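Local coordinates for protein LEOA (Escherichia coli, PDB 4AUR) that is a bacterial dynamin-like protein that probably binds and hydrolyses GTP, at residues A[16-21]-A[44-49]; A[107-112]-A[133-138]; A[168-173]-A[262-267]; A[172-177]-A[200-205]; A[205-210]-A[215-220]. All coordinates share one frame; numbering follows the deposited sequence.

Interaction 1 of 5, residues A[16-21]-A[44-49]; sequences NSLLQL and SAINAI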
# COMPACT_ATOMS: atom_id res chain seq x y z
N ASN A 16 -2.06 -11.57 26.07
CA ASN A 16 -2.64 -11.67 24.74
C ASN A 16 -1.82 -10.93 23.70
O ASN A 16 -1.43 -11.51 22.69
CB ASN A 16 -4.05 -11.13 24.70
CG ASN A 16 -5.08 -12.12 25.23
OD1 ASN A 16 -4.88 -13.35 25.21
ND2 ASN A 16 -6.20 -11.58 25.70
N SER A 17 -1.54 -9.66 23.97
CA SER A 17 -0.79 -8.85 23.05
C SER A 17 0.52 -9.54 22.64
O SER A 17 0.99 -9.38 21.51
CB SER A 17 -0.49 -7.50 23.67
OG SER A 17 0.62 -7.60 24.56
N LEU A 18 1.09 -10.34 23.53
CA LEU A 18 2.30 -11.09 23.20
C LEU A 18 2.01 -12.34 22.38
O LEU A 18 2.82 -12.75 21.57
CB LEU A 18 3.03 -11.48 24.48
CG LEU A 18 3.81 -10.36 25.15
CD1 LEU A 18 4.30 -10.84 26.49
CD2 LEU A 18 4.96 -9.95 24.25
N LEU A 19 0.86 -12.97 22.60
CA LEU A 19 0.46 -14.05 21.72
C LEU A 19 0.21 -13.53 20.29
O LEU A 19 0.55 -14.19 19.33
CB LEU A 19 -0.76 -14.81 22.26
CG LEU A 19 -0.54 -15.66 23.52
CD1 LEU A 19 -1.88 -16.07 24.14
CD2 LEU A 19 0.27 -16.90 23.28
N GLN A 20 -0.36 -12.34 20.15
CA GLN A 20 -0.56 -11.76 18.83
C GLN A 20 0.77 -11.42 18.20
O GLN A 20 0.95 -11.54 17.01
CB GLN A 20 -1.37 -10.48 18.93
CG GLN A 20 -2.82 -10.70 19.38
CD GLN A 20 -3.36 -9.48 20.09
OE1 GLN A 20 -2.81 -8.38 19.99
NE2 GLN A 20 -4.44 -9.67 20.83
N LEU A 21 1.71 -11.00 19.04
CA LEU A 21 3.07 -10.78 18.59
C LEU A 21 3.64 -12.05 18.01
O LEU A 21 4.16 -12.05 16.92
CB LEU A 21 3.94 -10.28 19.73
CG LEU A 21 5.30 -9.74 19.33
CD1 LEU A 21 5.11 -8.68 18.25
CD2 LEU A 21 6.04 -9.17 20.52
N SER A 44 8.84 -17.43 26.45
CA SER A 44 9.50 -17.21 27.75
C SER A 44 8.98 -15.97 28.49
O SER A 44 8.69 -16.03 29.69
CB SER A 44 11.02 -17.07 27.59
OG SER A 44 11.64 -18.28 27.14
N ALA A 45 8.85 -14.85 27.79
CA ALA A 45 8.37 -13.64 28.45
C ALA A 45 6.94 -13.80 28.91
O ALA A 45 6.55 -13.22 29.92
CB ALA A 45 8.51 -12.43 27.53
N ILE A 46 6.15 -14.59 28.20
CA ILE A 46 4.79 -14.86 28.66
C ILE A 46 4.79 -15.62 29.98
O ILE A 46 4.01 -15.31 30.88
CB ILE A 46 3.98 -15.64 27.63
CG1 ILE A 46 3.53 -14.67 26.52
CG2 ILE A 46 2.77 -16.25 28.28
CD1 ILE A 46 3.15 -15.35 25.23
N ASN A 47 5.71 -16.57 30.09
CA ASN A 47 5.81 -17.39 31.27
C ASN A 47 6.29 -16.58 32.43
O ASN A 47 5.71 -16.65 33.51
CB ASN A 47 6.70 -18.60 31.02
CG ASN A 47 6.09 -19.54 30.00
OD1 ASN A 47 6.76 -20.08 29.11
ND2 ASN A 47 4.79 -19.70 30.12
N ALA A 48 7.33 -15.79 32.22
CA ALA A 48 7.82 -14.92 33.28
C ALA A 48 6.71 -14.03 33.77
O ALA A 48 6.61 -13.78 34.96
CB ALA A 48 8.97 -14.07 32.79
N ILE A 49 5.87 -13.55 32.86
CA ILE A 49 4.85 -12.56 33.21
C ILE A 49 3.74 -13.13 34.06
O ILE A 49 3.21 -12.44 34.91
CB ILE A 49 4.25 -11.91 31.96
CG1 ILE A 49 5.12 -10.74 31.53
CG2 ILE A 49 2.84 -11.40 32.23
CD1 ILE A 49 4.71 -10.12 30.20

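Interaction 2 of 5, residues A[107-112]-A[133-138]; sequences VDTPGL and RYISEA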
# COMPACT_ATOMS: atom_id res chain seq x y z
N VAL A 107 6.46 -2.32 48.37
CA VAL A 107 7.89 -2.04 48.48
C VAL A 107 8.06 -0.67 49.08
O VAL A 107 7.21 0.19 48.87
CB VAL A 107 8.60 -2.09 47.12
CG1 VAL A 107 8.53 -3.49 46.56
CG2 VAL A 107 7.98 -1.13 46.12
N ASP A 108 9.13 -0.44 49.81
CA ASP A 108 9.40 0.90 50.33
C ASP A 108 10.87 1.01 50.74
O ASP A 108 11.58 0.02 50.84
CB ASP A 108 8.43 1.21 51.50
CG ASP A 108 8.81 2.44 52.31
OD1 ASP A 108 8.76 3.57 51.78
OD2 ASP A 108 9.15 2.27 53.51
N THR A 109 11.31 2.23 50.94
CA THR A 109 12.65 2.50 51.36
C THR A 109 12.58 3.28 52.67
O THR A 109 12.67 4.50 52.66
CB THR A 109 13.29 3.36 50.28
OG1 THR A 109 12.38 4.40 49.93
CG2 THR A 109 13.52 2.53 49.06
N PRO A 110 12.43 2.60 53.82
CA PRO A 110 12.17 3.31 55.08
C PRO A 110 13.27 4.26 55.55
O PRO A 110 12.98 5.27 56.16
CB PRO A 110 12.00 2.16 56.10
CG PRO A 110 11.73 0.95 55.28
CD PRO A 110 12.57 1.16 54.06
N GLY A 111 14.53 3.93 55.27
CA GLY A 111 15.64 4.80 55.64
C GLY A 111 15.46 6.28 55.30
O GLY A 111 15.80 7.14 56.11
N LEU A 112 14.91 6.56 54.12
CA LEU A 112 14.74 7.94 53.62
C LEU A 112 13.63 8.73 54.33
O LEU A 112 13.56 9.96 54.25
CB LEU A 112 14.40 7.90 52.13
CG LEU A 112 15.38 7.26 51.16
CD1 LEU A 112 14.71 7.02 49.82
CD2 LEU A 112 16.57 8.16 50.98
N ARG A 133 15.64 -1.03 40.74
CA ARG A 133 14.88 -2.02 39.95
C ARG A 133 13.51 -2.32 40.57
O ARG A 133 12.53 -2.46 39.86
CB ARG A 133 15.69 -3.28 39.81
CG ARG A 133 15.19 -4.31 38.79
CD ARG A 133 16.04 -5.58 38.81
NE ARG A 133 17.40 -5.27 39.27
CZ ARG A 133 18.13 -6.02 40.08
NH1 ARG A 133 17.69 -7.19 40.52
NH2 ARG A 133 19.33 -5.60 40.44
N TYR A 134 13.41 -2.43 41.88
CA TYR A 134 12.15 -2.83 42.48
C TYR A 134 11.13 -1.72 42.35
O TYR A 134 9.96 -1.98 42.13
CB TYR A 134 12.33 -3.27 43.95
CG TYR A 134 12.43 -4.77 44.11
CD1 TYR A 134 13.60 -5.45 43.85
CD2 TYR A 134 11.32 -5.52 44.50
CE1 TYR A 134 13.68 -6.81 43.98
CE2 TYR A 134 11.39 -6.89 44.63
CZ TYR A 134 12.57 -7.53 44.38
OH TYR A 134 12.64 -8.89 44.52
N ILE A 135 11.57 -0.47 42.46
CA ILE A 135 10.64 0.64 42.29
C ILE A 135 10.35 0.95 40.82
O ILE A 135 9.21 1.27 40.47
CB ILE A 135 11.08 1.86 43.09
CG1 ILE A 135 10.85 1.56 44.57
CG2 ILE A 135 10.25 3.08 42.74
CD1 ILE A 135 11.67 2.40 45.51
N SER A 136 11.35 0.85 39.95
CA SER A 136 11.07 0.93 38.52
C SER A 136 9.96 -0.04 38.16
O SER A 136 8.95 0.36 37.57
CB SER A 136 12.30 0.61 37.69
OG SER A 136 13.11 1.75 37.55
N GLU A 137 10.14 -1.31 38.53
CA GLU A 137 9.22 -2.42 38.15
C GLU A 137 7.99 -2.53 39.07
O GLU A 137 7.45 -3.61 39.23
CB GLU A 137 9.98 -3.78 38.08
CG GLU A 137 10.88 -3.91 36.85
CD GLU A 137 11.93 -5.03 36.93
OE1 GLU A 137 11.81 -5.91 37.81
OE2 GLU A 137 12.89 -5.02 36.08
N ALA A 138 7.56 -1.43 39.66
CA ALA A 138 6.29 -1.38 40.34
C ALA A 138 5.24 -0.76 39.43
O ALA A 138 5.54 0.05 38.56
CB ALA A 138 6.42 -0.56 41.60

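Interaction 3 of 5, residues A[168-173]-A[262-267]; sequences KLSSTI and KTNVPE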
# COMPACT_ATOMS: atom_id res chain seq x y z
N LYS A 168 9.16 7.71 36.51
CA LYS A 168 7.89 7.05 36.85
C LYS A 168 6.78 8.02 37.17
O LYS A 168 5.91 7.73 37.99
CB LYS A 168 8.08 6.13 38.03
CG LYS A 168 9.16 5.08 37.84
CD LYS A 168 8.67 3.95 36.97
CE LYS A 168 7.71 3.08 37.77
NZ LYS A 168 6.98 2.14 36.90
N LEU A 169 6.78 9.17 36.52
CA LEU A 169 5.74 10.15 36.74
C LEU A 169 4.37 9.62 36.26
O LEU A 169 3.37 9.78 36.95
CB LEU A 169 6.13 11.46 36.03
CG LEU A 169 5.25 12.72 36.01
CD1 LEU A 169 6.05 13.88 35.49
CD2 LEU A 169 4.04 12.55 35.13
N SER A 170 4.32 8.97 35.10
CA SER A 170 3.05 8.45 34.59
C SER A 170 2.42 7.44 35.54
O SER A 170 1.24 7.17 35.41
CB SER A 170 3.21 7.80 33.19
OG SER A 170 3.70 6.47 33.26
N SER A 171 3.20 6.87 36.46
CA SER A 171 2.72 5.83 37.36
C SER A 171 2.77 6.18 38.85
O SER A 171 2.64 5.32 39.71
CB SER A 171 3.45 4.51 37.08
OG SER A 171 4.79 4.50 37.48
N THR A 172 2.94 7.47 39.14
CA THR A 172 2.99 7.96 40.51
C THR A 172 1.81 8.86 40.85
O THR A 172 1.53 9.82 40.13
CB THR A 172 4.24 8.77 40.71
OG1 THR A 172 5.37 7.91 40.58
CG2 THR A 172 4.26 9.42 42.07
N ILE A 173 1.12 8.54 41.94
CA ILE A 173 0.09 9.41 42.51
C ILE A 173 0.61 10.06 43.78
O ILE A 173 0.92 9.37 44.77
CB ILE A 173 -1.17 8.65 42.93
CG1 ILE A 173 -1.85 8.00 41.74
CG2 ILE A 173 -2.17 9.61 43.55
CD1 ILE A 173 -2.64 6.77 42.11
N LYS A 262 -4.46 0.65 34.44
CA LYS A 262 -5.08 0.39 33.14
C LYS A 262 -4.06 0.61 32.05
O LYS A 262 -3.97 -0.18 31.12
CB LYS A 262 -6.27 1.31 32.95
CG LYS A 262 -7.28 0.85 31.93
CD LYS A 262 -8.53 1.72 31.94
CE LYS A 262 -9.73 1.03 32.58
NZ LYS A 262 -10.98 1.22 31.77
N THR A 263 -3.26 1.66 32.22
CA THR A 263 -2.31 2.10 31.23
C THR A 263 -0.90 1.59 31.48
O THR A 263 -0.20 1.21 30.55
CB THR A 263 -2.18 3.63 31.23
OG1 THR A 263 -3.40 4.24 31.68
CG2 THR A 263 -1.84 4.12 29.82
N ASN A 264 -0.48 1.60 32.73
CA ASN A 264 0.92 1.41 33.06
C ASN A 264 1.31 -0.06 33.29
O ASN A 264 2.49 -0.41 33.21
CB ASN A 264 1.25 2.28 34.28
CG ASN A 264 2.68 2.12 34.76
OD1 ASN A 264 2.91 1.80 35.93
ND2 ASN A 264 3.65 2.36 33.89
N VAL A 265 0.35 -0.93 33.56
CA VAL A 265 0.67 -2.32 33.85
C VAL A 265 1.28 -3.03 32.64
O VAL A 265 2.29 -3.72 32.78
CB VAL A 265 -0.54 -3.08 34.39
CG1 VAL A 265 -0.33 -4.60 34.30
CG2 VAL A 265 -0.82 -2.64 35.83
N PRO A 266 0.69 -2.88 31.45
CA PRO A 266 1.35 -3.50 30.30
C PRO A 266 2.75 -2.94 30.03
O PRO A 266 3.64 -3.71 29.74
CB PRO A 266 0.41 -3.18 29.13
CG PRO A 266 -0.92 -3.00 29.75
CD PRO A 266 -0.65 -2.36 31.08
N GLU A 267 2.94 -1.62 30.12
CA GLU A 267 4.27 -1.07 29.88
C GLU A 267 5.23 -1.70 30.90
O GLU A 267 6.29 -2.17 30.54
CB GLU A 267 4.32 0.48 29.92
CG GLU A 267 4.91 1.16 28.66
CD GLU A 267 6.32 1.77 28.83
OE1 GLU A 267 6.59 2.38 29.90
OE2 GLU A 267 7.16 1.67 27.88

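Interaction 4 of 5, residues A[172-177]-A[200-205]; sequences TIFVIN and ANLKGK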
# COMPACT_ATOMS: atom_id res chain seq x y z
N THR A 172 2.94 7.47 39.14
CA THR A 172 2.99 7.96 40.51
C THR A 172 1.81 8.86 40.85
O THR A 172 1.53 9.82 40.13
CB THR A 172 4.24 8.77 40.71
OG1 THR A 172 5.37 7.91 40.58
CG2 THR A 172 4.26 9.42 42.07
N ILE A 173 1.12 8.54 41.94
CA ILE A 173 0.09 9.41 42.51
C ILE A 173 0.61 10.06 43.78
O ILE A 173 0.92 9.37 44.77
CB ILE A 173 -1.17 8.65 42.93
CG1 ILE A 173 -1.85 8.00 41.74
CG2 ILE A 173 -2.17 9.61 43.55
CD1 ILE A 173 -2.64 6.77 42.11
N PHE A 174 0.70 11.39 43.75
CA PHE A 174 0.94 12.14 44.98
C PHE A 174 -0.37 12.28 45.72
O PHE A 174 -1.40 12.70 45.15
CB PHE A 174 1.54 13.48 44.69
CG PHE A 174 2.92 13.36 44.16
CD1 PHE A 174 3.97 13.31 45.02
CD2 PHE A 174 3.14 13.25 42.81
CE1 PHE A 174 5.25 13.16 44.54
CE2 PHE A 174 4.41 13.10 42.32
CZ PHE A 174 5.47 13.05 43.19
N VAL A 175 -0.33 11.91 47.00
CA VAL A 175 -1.52 11.71 47.77
C VAL A 175 -1.47 12.68 48.90
O VAL A 175 -0.73 12.47 49.87
CB VAL A 175 -1.58 10.28 48.28
CG1 VAL A 175 -2.73 10.10 49.26
CG2 VAL A 175 -1.74 9.34 47.10
N ILE A 176 -2.22 13.78 48.76
CA ILE A 176 -2.24 14.80 49.79
C ILE A 176 -3.23 14.32 50.82
O ILE A 176 -4.43 14.29 50.56
CB ILE A 176 -2.59 16.18 49.29
CG1 ILE A 176 -1.64 16.61 48.18
CG2 ILE A 176 -2.45 17.14 50.44
CD1 ILE A 176 -2.05 17.87 47.43
N ASN A 177 -2.66 13.91 51.96
CA ASN A 177 -3.36 13.24 53.05
C ASN A 177 -3.59 14.15 54.26
O ASN A 177 -2.85 15.10 54.50
CB ASN A 177 -2.55 12.04 53.52
CG ASN A 177 -3.34 11.15 54.45
OD1 ASN A 177 -4.55 11.09 54.35
ND2 ASN A 177 -2.66 10.49 55.37
N ALA A 200 -2.39 22.83 43.50
CA ALA A 200 -1.59 23.80 42.78
C ALA A 200 -0.26 24.06 43.46
O ALA A 200 0.73 24.21 42.80
CB ALA A 200 -2.36 25.10 42.63
N ASN A 201 -0.28 24.17 44.78
CA ASN A 201 0.92 24.39 45.57
C ASN A 201 1.94 23.28 45.41
O ASN A 201 3.08 23.54 45.03
CB ASN A 201 0.57 24.52 47.05
CG ASN A 201 1.73 24.99 47.88
OD1 ASN A 201 2.14 24.32 48.82
ND2 ASN A 201 2.28 26.15 47.54
N LEU A 202 1.51 22.05 45.67
CA LEU A 202 2.35 20.86 45.49
C LEU A 202 2.84 20.71 44.08
O LEU A 202 3.96 20.24 43.84
CB LEU A 202 1.58 19.60 45.85
CG LEU A 202 2.35 18.29 45.72
CD1 LEU A 202 3.56 18.30 46.63
CD2 LEU A 202 1.46 17.12 46.05
N LYS A 203 2.00 21.09 43.13
CA LYS A 203 2.37 21.05 41.73
C LYS A 203 3.61 21.90 41.53
O LYS A 203 4.56 21.47 40.90
CB LYS A 203 1.22 21.52 40.85
CG LYS A 203 1.36 21.21 39.38
CD LYS A 203 0.00 21.17 38.67
CE LYS A 203 -0.70 19.83 38.86
NZ LYS A 203 -1.98 19.75 38.09
N GLY A 204 3.62 23.09 42.10
CA GLY A 204 4.76 23.98 41.97
C GLY A 204 6.03 23.50 42.64
O GLY A 204 7.11 23.64 42.07
N LYS A 205 5.94 22.95 43.84
CA LYS A 205 7.11 22.35 44.49
C LYS A 205 7.68 21.13 43.75
O LYS A 205 8.86 20.85 43.82
CB LYS A 205 6.78 21.90 45.91
CG LYS A 205 6.15 22.98 46.77
CD LYS A 205 5.98 22.50 48.18
CE LYS A 205 5.16 23.47 48.97
NZ LYS A 205 5.00 22.96 50.36

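Interaction 5 of 5, residues A[205-210]-A[215-220]; sequences KLQRAA and QECEQL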
# COMPACT_ATOMS: atom_id res chain seq x y z
N LYS A 205 5.94 22.95 43.84
CA LYS A 205 7.11 22.35 44.49
C LYS A 205 7.68 21.13 43.75
O LYS A 205 8.86 20.85 43.82
CB LYS A 205 6.78 21.90 45.91
CG LYS A 205 6.15 22.98 46.77
CD LYS A 205 5.98 22.50 48.18
CE LYS A 205 5.16 23.47 48.97
NZ LYS A 205 5.00 22.96 50.36
N LEU A 206 6.85 20.37 43.06
CA LEU A 206 7.36 19.18 42.41
C LEU A 206 8.05 19.65 41.18
O LEU A 206 9.15 19.21 40.89
CB LEU A 206 6.26 18.20 42.06
CG LEU A 206 5.55 17.55 43.26
CD1 LEU A 206 4.33 16.80 42.79
CD2 LEU A 206 6.50 16.62 44.01
N GLN A 207 7.43 20.58 40.47
CA GLN A 207 7.99 21.02 39.21
C GLN A 207 9.38 21.56 39.43
O GLN A 207 10.26 21.41 38.57
CB GLN A 207 7.09 22.04 38.52
CG GLN A 207 7.56 23.48 38.55
CD GLN A 207 8.63 23.75 37.52
OE1 GLN A 207 9.62 24.43 37.79
NE2 GLN A 207 8.45 23.23 36.33
N ARG A 208 9.60 22.15 40.59
CA ARG A 208 10.84 22.85 40.86
C ARG A 208 11.87 21.92 41.46
O ARG A 208 13.07 22.17 41.35
CB ARG A 208 10.56 24.05 41.77
CG ARG A 208 11.64 25.13 41.82
CD ARG A 208 12.12 25.67 40.46
NE ARG A 208 11.09 26.28 39.60
CZ ARG A 208 11.32 27.22 38.68
NH1 ARG A 208 12.55 27.70 38.49
NH2 ARG A 208 10.33 27.71 37.92
N ALA A 209 11.41 20.86 42.11
CA ALA A 209 12.30 19.86 42.71
C ALA A 209 12.92 18.94 41.67
O ALA A 209 14.01 18.40 41.91
CB ALA A 209 11.54 19.01 43.71
N ALA A 210 12.23 18.78 40.54
CA ALA A 210 12.58 17.78 39.56
C ALA A 210 12.70 18.33 38.15
O ALA A 210 12.65 17.57 37.21
CB ALA A 210 11.55 16.68 39.58
N GLN A 215 4.51 20.60 30.38
CA GLN A 215 3.71 19.45 29.94
C GLN A 215 3.73 18.32 30.93
O GLN A 215 2.72 17.65 31.14
CB GLN A 215 4.17 18.96 28.57
CG GLN A 215 3.45 19.65 27.42
CD GLN A 215 4.27 19.69 26.14
OE1 GLN A 215 4.45 18.66 25.46
NE2 GLN A 215 4.78 20.87 25.80
N GLU A 216 4.88 18.09 31.55
CA GLU A 216 5.00 17.08 32.59
C GLU A 216 4.15 17.47 33.78
O GLU A 216 3.47 16.64 34.34
CB GLU A 216 6.45 16.90 33.00
CG GLU A 216 7.30 16.24 31.93
CD GLU A 216 8.77 16.21 32.29
OE1 GLU A 216 9.37 17.27 32.50
OE2 GLU A 216 9.32 15.10 32.36
N CYS A 217 4.17 18.75 34.13
CA CYS A 217 3.29 19.24 35.21
C CYS A 217 1.81 18.87 35.04
O CYS A 217 1.17 18.46 36.00
CB CYS A 217 3.46 20.75 35.39
SG CYS A 217 5.01 21.13 36.21
N GLU A 218 1.29 18.99 33.83
CA GLU A 218 -0.08 18.60 33.55
C GLU A 218 -0.28 17.09 33.70
O GLU A 218 -1.36 16.63 34.08
CB GLU A 218 -0.44 19.03 32.13
CG GLU A 218 -0.38 20.53 31.87
CD GLU A 218 -0.65 20.90 30.40
OE1 GLU A 218 -1.85 20.88 30.00
OE2 GLU A 218 0.32 21.19 29.65
N GLN A 219 0.77 16.31 33.42
CA GLN A 219 0.71 14.85 33.58
C GLN A 219 0.68 14.40 35.03
O GLN A 219 0.36 13.25 35.31
CB GLN A 219 1.88 14.17 32.86
CG GLN A 219 1.64 13.97 31.37
CD GLN A 219 2.91 13.57 30.61
OE1 GLN A 219 3.82 12.93 31.17
NE2 GLN A 219 2.97 13.95 29.32
N LEU A 220 1.04 15.27 35.96
CA LEU A 220 1.13 14.89 37.36
C LEU A 220 -0.19 14.35 37.86
O LEU A 220 -1.26 14.86 37.52
CB LEU A 220 1.53 16.07 38.23
CG LEU A 220 3.00 16.45 38.16
CD1 LEU A 220 3.21 17.82 38.77
CD2 LEU A 220 3.85 15.42 38.88

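Interaction 1 of 5, residues A[16-21]-A[44-49]
Leu18 of helix 3-30 meets both Ile46 and Ile49 of helix 38-51, and Leu18 and Ile46 give the largest shares of the contact between residues 16-21 and 44-49. The two short helical runs lie almost antiparallel, at 171°, with axes 10.1 Å apart. At this spacing the contact is made by side chains alone. The CB of Leu18 rests 3.8 Å from Ile46 CG1, as the two residues slide past each other in opposite directions. Further out, Leu18 CD1 gains a second partner, meeting Ile49 CD1 tip to tip at 3.8 Å while still touching Ile46 CG1. Ile46 has CG1 set anti to its own carbonyl carbon (chi1 -77°), and this brings CD1 against Leu18 CB and Leu19 CD2. Leu19 approaches from the exposed side. Its CD2 branch comes to 3.8 Å from Ile46 CD1, the two side chains crossing at about a right angle, so that the end of Ile46 lies against both leucines. The join is wholly apolar, with buried Leu18, Ile46 and Ile49 inside and Leu19 at its outer margin. The antiparallel helix pair is closed off by two later helices: Met275 at the start of helix 275-343 touches Leu18, and Leu269 and Thr273 of helix 250-273 lie on Ile49.

Interaction 2 of 5, residues A[107-112]-A[133-138]
Val107, next to last in strand 104-108, faces Ile135 and Tyr134 on the last turn of helix 129-136. The inner part of the contact is the well-buried one. Val107 CG2 lies 4.2 Å from Ile135 CG1, and two residues on, Thr109 CG2 comes to 4.0 Å from Ile135 CD1. Ile135 gets there by extension: its CG1 is anti to the carbonyl carbon (chi1 -72°), and the chain runs on to push CD1 toward the loop that follows the strand. In Thr109 the methyl likewise lies anti to the carbonyl carbon, which presents carbon to the helix. Trp161 of helix 156-165 also touches Ile135.

The helix belongs to a beta-alpha-beta crossover from strand 104-108 to strand 140-146, with strand 54-60 lying between them in the sheet. Residues 108-111 read Asp-Thr-Pro-Gly, consistent with the G3 (DxxG) motif of GTPases, and Asp108 is salt-bridged to Lys66 of the probable P-loop. Its side chain leaves the strand away from the helix, so Val107 packs on the helix while Asp108 turns to the presumed nucleotide side.

Outward the contact is less enclosed: Tyr134 is partly exposed and meets Val107 CG1 through its ring carbon CD2 at 4.0 Å. The two side chains cross at about a right angle, and the tyrosine side chain also touches Ile94 of the edge strand 93-95.

Interaction 3 of 5, residues A[168-173]-A[262-267]
Ser171 and Asn264 form the heart of the contact between the turn leading into strand 172-177 and helix 250-273. The touching itself is van der Waals contact. Asn264 has CG anti to its backbone N (chi1 178°), which sends the amide away from the helix to lie against Ser171, with CG 3.4 Å from Ser171 CB. Ser170, at the exposed margin, and the buried end of Lys168 border the same amide.

Hydrogen bonds serve to fix the turn. Lys168 O accepts from Thr172 OG1 at 2.7 Å and from Ser171 N at 3.2 Å. These two donors reach it from opposite faces of the carbonyl plane, the hydroxyl 39° above it. A weak bond of 3.3 Å also runs from Lys168 NZ to Ser171 OG.

Charge enters through Lys168, whose chain bends twice to bring NZ to the carbonyl oxygens of Ser136 and Ala138, at and just beyond the C-terminal end of helix 129-136. Those carbonyls probably help to stabilise the buried ammonium. The chemistry thus implies a small polar interface in which the bonds that can be assigned lie within the turn and to Ser136 and Ala138: the turn is held by its own bonds and by those of Lys168 to the end of helix 129-136, and Asn264 packs against it.

Interaction 4 of 5, residues A[172-177]-A[200-205]
Leu202, in the second half of helix 188-209, sits over Ile176 and Phe174 of strand 172-177. This is the strand-helix half of a beta-alpha-beta crossover in the P-loop NTPase-like sheet: the chain leaves strand 172-177 and passes through helix 188-209 and the short helix 214-219 to the adjacent parallel strand 221-224. Leu202 buries more surface here than either partner. With CG anti to the backbone N (chi1 -179°) and chi2 at 60°, CD2 is placed against the strand. Leu151 and Ile222 also touch this side chain.

Phe174 and Ile176 are two residues apart and point to the same face of the strand. Phe174 offers its CB, 3.9 Å from Leu202 CD2, while its ring extends past the leucine and meets the ring of Tyr143 on strand 140-146. Val175, between them, faces the other side of the sheet, where Leu253 of helix 250-273 lies. The strand ends at Asn177, which opens an Asn-Lys-x-Asp sequence consistent with the G4 motif of GTPases; its ND2 bonds to Asp64 O.

Ile176 and Leu202 slide past each other in opposite directions, and Leu202 CD2 ends up 3.8 Å from both Ile176 CG1 and Ile176 CD1.

Interaction 5 of 5, residues A[205-210]-A[215-220]
Gln207 and Cys217 mark the nearest approach of two helical ends, their CA atoms 6.4 Å apart. Helix 188-209 runs out here, and Ala210 is the first residue to leave helical backbone angles. After a short connection the brief helix 214-219 follows; Leu220, after this helix, has an extended backbone (psi 142°).

Between them, Cys217 SG lies against the aliphatic CB of Gln207; the modelled separation is short enough to be doubtful at this resolution. The glutamine then bends at chi2, so that its amide end stays alongside the sulphur, with NE2 4.0 Å from SG.

Helix 188-209 is the main helix of the beta-alpha-beta crossover joining strands 172-177 and 221-224, and helix 214-219 leads into the latter strand. On the side facing the sheet, two buried leucines meet. Leu206 CD1 and Leu220 CD2 are 4.2 Å apart, their side chains crossing obliquely. Leu220 holds CG anti to its carbonyl carbon (chi1 -76°), bringing CD2 in toward the longer helix. Leu151 lies on Leu206 as well, while Glu216 is salt-bridged to Arg164 and packs on Leu169.

Interactions 2, 3 and 4 reach the same sheet of the GTPase-like domain, and interaction 5 adjoins it. Interactions 1 and 2 come in series along the chain; 3 and 4 then start from the same stretch, and 5, nested within the loop closed by interaction 3, follows 4. Interactions 4 and 5 are nearest, with centres about 9 Å apart; they share helix 188-209, and Phe174 packs on Leu206 and Leu220. Lys168 of interaction 3 touches interaction 2, about 15 Å away between centres. Interaction 1 lies about 19 Å from interaction 3 between centres; helix 250-273 forms one side of interaction 3 and touches Ile49 of interaction 1, so it probably helps connect the sheet with the helical region.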